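Local coordinates for protein AxyAgu115A (Amphibacillus xylanus NBRC 15112, PDB 6NPS) that probably hydrolyses alpha-linked glucuronic acid side groups from glucuronoxylan-type hemicelluloses, as a family GH115 alpha-glucuronidase, at residues P846-F852 and N928-A934. The protein carries 3 engineered substitutions. Residues are numbered along the deposited sequence; the frame is centred on the assembly and turned at random.
Sequences PFVEYHF and NKLRIYA
F847, a p rotamer (chi1 67°), lies with one ring face under the side chain of R931, whose CD sits 4.0 Å from the F847 ring centroid and 17° off its normal, a CH-pi contact. Y933, with chi1 at -65° (m), brings its own ring face under F847 CB, 3.9 Å from that centroid and 16° off the normal; the two rings are oblique, planes at 55°. The backbones of 846-852 and 928-934 are extended and antiparallel (158° between strand directions, axes 4.6 Å apart at closest). V848/I932, Y850/L930 and F852/N928 are hydrogen-bonded pairs, each joined by two N-H...O bonds, for example Y850 N to L930 O at 2.8 Å and I932 N to V848 O at 3.0 Å. A934 N to P846 O (3.1 Å) continues the series. F847/Y933, E849/R931 and H851/K929 are the non-hydrogen-bonded pairs, with CA-CA distances of 4.3, 4.4 and 4.8 Å. These bonds join strands 847-854 and 926-934 as a regular antiparallel pair in the mixed sheet of the GH115 C-terminal domain, whose family belongs to the galactose-binding-domain-like clan, consistent with a beta-sandwich. The extended backbone alternates the side chains: V848, Y850, F852, N928, L930 and I932 share one face, where Y850, F852 and I932 meet strand 940-948 and Y850 OH bonds A798 O. There F852, again p, lays its ring over N928 CB (3.7 Å from the centroid). On the opposite face E849, with chi1 and chi2 both t, brings OE1 to R931 NE (2.8 Å) in a salt bridge; a longer one links OE1 to K929 NZ (3.6 Å). H851 NE2 donates to E849 OE2 at 2.8 Å.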
loop_
_atom_site.group_PDB
_atom_site.type_symbol
_atom_site.label_atom_id
_atom_site.label_comp_id
_atom_site.label_asym_id
_atom_site.label_seq_id
_atom_site.Cartn_x
_atom_site.Cartn_y
_atom_site.Cartn_z
ATOM N N PRO A 846 44.895 -9.445 -12.208
ATOM C CA PRO A 846 44.982 -7.979 -12.254
ATOM C C PRO A 846 44.076 -7.344 -11.202
ATOM O O PRO A 846 43.147 -7.971 -10.674
ATOM C CB PRO A 846 44.463 -7.637 -13.653
ATOM C CG PRO A 846 43.359 -8.680 -13.857
ATOM C CD PRO A 846 43.953 -9.978 -13.214
ATOM N N PHE A 847 44.326 -6.066 -10.931
ATOM C CA PHE A 847 43.506 -5.349 -9.962
ATOM C C PHE A 847 43.258 -3.914 -10.407
ATOM O O PHE A 847 43.940 -3.377 -11.289
ATOM C CB PHE A 847 44.099 -5.405 -8.528
ATOM C CG PHE A 847 45.402 -4.677 -8.320
ATOM C CD1 PHE A 847 45.420 -3.313 -8.080
ATOM C CD2 PHE A 847 46.606 -5.376 -8.249
ATOM C CE1 PHE A 847 46.596 -2.647 -7.844
ATOM C CE2 PHE A 847 47.798 -4.709 -8.005
ATOM C CZ PHE A 847 47.787 -3.338 -7.798
ATOM N N VAL A 848 42.223 -3.323 -9.814
ATOM C CA VAL A 848 41.984 -1.884 -9.851
ATOM C C VAL A 848 42.035 -1.402 -8.414
ATOM O O VAL A 848 41.735 -2.151 -7.479
ATOM C CB VAL A 848 40.643 -1.481 -10.514
ATOM C CG1 VAL A 848 40.732 -1.698 -12.032
ATOM C CG2 VAL A 848 39.472 -2.256 -9.914
ATOM N N GLU A 849 42.433 -0.152 -8.238
ATOM C CA GLU A 849 42.624 0.402 -6.904
ATOM C C GLU A 849 41.841 1.701 -6.766
ATOM O O GLU A 849 41.994 2.610 -7.584
ATOM C CB GLU A 849 44.117 0.623 -6.642
ATOM C CG GLU A 849 44.489 1.213 -5.282
ATOM C CD GLU A 849 46.016 1.337 -5.128
ATOM O OE1 GLU A 849 46.698 0.290 -5.074
ATOM O OE2 GLU A 849 46.534 2.474 -5.081
ATOM N N TYR A 850 41.031 1.783 -5.715
ATOM C CA TYR A 850 40.221 2.945 -5.388
ATOM C C TYR A 850 40.778 3.606 -4.141
ATOM O O TYR A 850 41.251 2.919 -3.229
ATOM C CB TYR A 850 38.760 2.541 -5.163
ATOM C CG TYR A 850 38.162 1.840 -6.341
ATOM C CD1 TYR A 850 37.446 2.545 -7.288
ATOM C CD2 TYR A 850 38.322 0.465 -6.522
ATOM C CE1 TYR A 850 36.900 1.920 -8.369
ATOM C CE2 TYR A 850 37.776 -0.158 -7.610
ATOM C CZ TYR A 850 37.081 0.572 -8.533
ATOM O OH TYR A 850 36.549 -0.034 -9.630
ATOM N N HIS A 851 40.762 4.938 -4.111
ATOM C CA HIS A 851 41.239 5.695 -2.957
ATOM C C HIS A 851 40.041 6.379 -2.323
ATOM O O HIS A 851 39.218 6.954 -3.037
ATOM C CB HIS A 851 42.303 6.740 -3.358
ATOM C CG HIS A 851 43.611 6.136 -3.770
ATOM N ND1 HIS A 851 44.638 6.872 -4.322
ATOM C CD2 HIS A 851 44.050 4.854 -3.720
ATOM C CE1 HIS A 851 45.659 6.073 -4.582
ATOM N NE2 HIS A 851 45.329 4.843 -4.228
ATOM N N PHE A 852 39.924 6.305 -0.998
ATOM C CA PHE A 852 38.778 6.937 -0.354
ATOM C C PHE A 852 39.134 7.337 1.072
ATOM O O PHE A 852 40.015 6.733 1.702
ATOM C CB PHE A 852 37.523 6.026 -0.378
ATOM C CG PHE A 852 37.643 4.778 0.455
ATOM C CD1 PHE A 852 37.104 4.726 1.734
ATOM C CD2 PHE A 852 38.282 3.647 -0.046
ATOM C CE1 PHE A 852 37.207 3.559 2.506
ATOM C CE2 PHE A 852 38.395 2.491 0.714
ATOM C CZ PHE A 852 37.860 2.444 1.994
ATOM N N ASN A 928 42.274 5.802 2.704
ATOM C CA ASN A 928 42.270 4.347 2.593
ATOM C C ASN A 928 42.456 3.944 1.131
ATOM O O ASN A 928 42.112 4.694 0.211
ATOM C CB ASN A 928 40.937 3.714 3.107
ATOM C CG ASN A 928 40.785 3.802 4.626
ATOM O OD1 ASN A 928 41.143 2.876 5.366
ATOM N ND2 ASN A 928 40.264 4.927 5.095
ATOM N N LYS A 929 42.978 2.739 0.926
ATOM C CA LYS A 929 43.101 2.119 -0.392
ATOM C C LYS A 929 42.279 0.838 -0.420
ATOM O O LYS A 929 42.288 0.077 0.552
ATOM C CB LYS A 929 44.544 1.757 -0.708
ATOM C CG LYS A 929 45.400 2.862 -1.291
ATOM C CD LYS A 929 46.887 2.644 -0.943
ATOM C CE LYS A 929 47.547 1.442 -1.677
ATOM N NZ LYS A 929 46.963 0.065 -1.455
ATOM N N LEU A 930 41.575 0.603 -1.530
ATOM C CA LEU A 930 40.819 -0.626 -1.752
ATOM C C LEU A 930 41.236 -1.214 -3.093
ATOM O O LEU A 930 41.095 -0.554 -4.126
ATOM C CB LEU A 930 39.300 -0.369 -1.728
ATOM C CG LEU A 930 38.447 -1.496 -2.347
ATOM C CD1 LEU A 930 38.393 -2.735 -1.426
ATOM C CD2 LEU A 930 37.008 -1.036 -2.733
ATOM N N ARG A 931 41.759 -2.438 -3.084
ATOM C CA ARG A 931 42.095 -3.150 -4.315
ATOM C C ARG A 931 41.065 -4.225 -4.566
ATOM O O ARG A 931 40.751 -5.004 -3.659
ATOM C CB ARG A 931 43.486 -3.779 -4.238
ATOM C CG ARG A 931 44.591 -2.775 -4.173
ATOM C CD ARG A 931 45.979 -3.409 -4.111
ATOM N NE ARG A 931 46.969 -2.343 -4.167
ATOM C CZ ARG A 931 48.278 -2.527 -4.253
ATOM N NH1 ARG A 931 48.775 -3.752 -4.289
ATOM N NH2 ARG A 931 49.087 -1.476 -4.306
ATOM N N ILE A 932 40.559 -4.290 -5.795
ATOM C CA ILE A 932 39.694 -5.380 -6.225
ATOM C C ILE A 932 40.443 -6.198 -7.271
ATOM O O ILE A 932 40.884 -5.665 -8.305
ATOM C CB ILE A 932 38.365 -4.858 -6.775
ATOM C CG1 ILE A 932 37.742 -3.921 -5.728
ATOM C CG2 ILE A 932 37.458 -6.011 -7.172
ATOM C CD1 ILE A 932 36.399 -3.450 -6.117
ATOM N N TYR A 933 40.615 -7.487 -6.989
ATOM C CA TYR A 933 41.307 -8.406 -7.885
ATOM C C TYR A 933 40.289 -9.276 -8.605
ATOM O O TYR A 933 39.329 -9.774 -7.991
ATOM C CB TYR A 933 42.270 -9.329 -7.129
ATOM C CG TYR A 933 43.447 -8.702 -6.451
ATOM C CD1 TYR A 933 43.321 -8.070 -5.221
ATOM C CD2 TYR A 933 44.720 -8.787 -7.013
ATOM C CE1 TYR A 933 44.433 -7.509 -4.586
ATOM C CE2 TYR A 933 45.832 -8.229 -6.387
ATOM C CZ TYR A 933 45.678 -7.602 -5.174
ATOM O OH TYR A 933 46.771 -7.059 -4.539
ATOM N N ALA A 934 40.518 -9.508 -9.894
ATOM C CA ALA A 934 39.721 -10.508 -10.590
ATOM C C ALA A 934 40.186 -11.902 -10.212
ATOM O O ALA A 934 41.386 -12.144 -10.097
ATOM C CB ALA A 934 39.814 -10.342 -12.104
#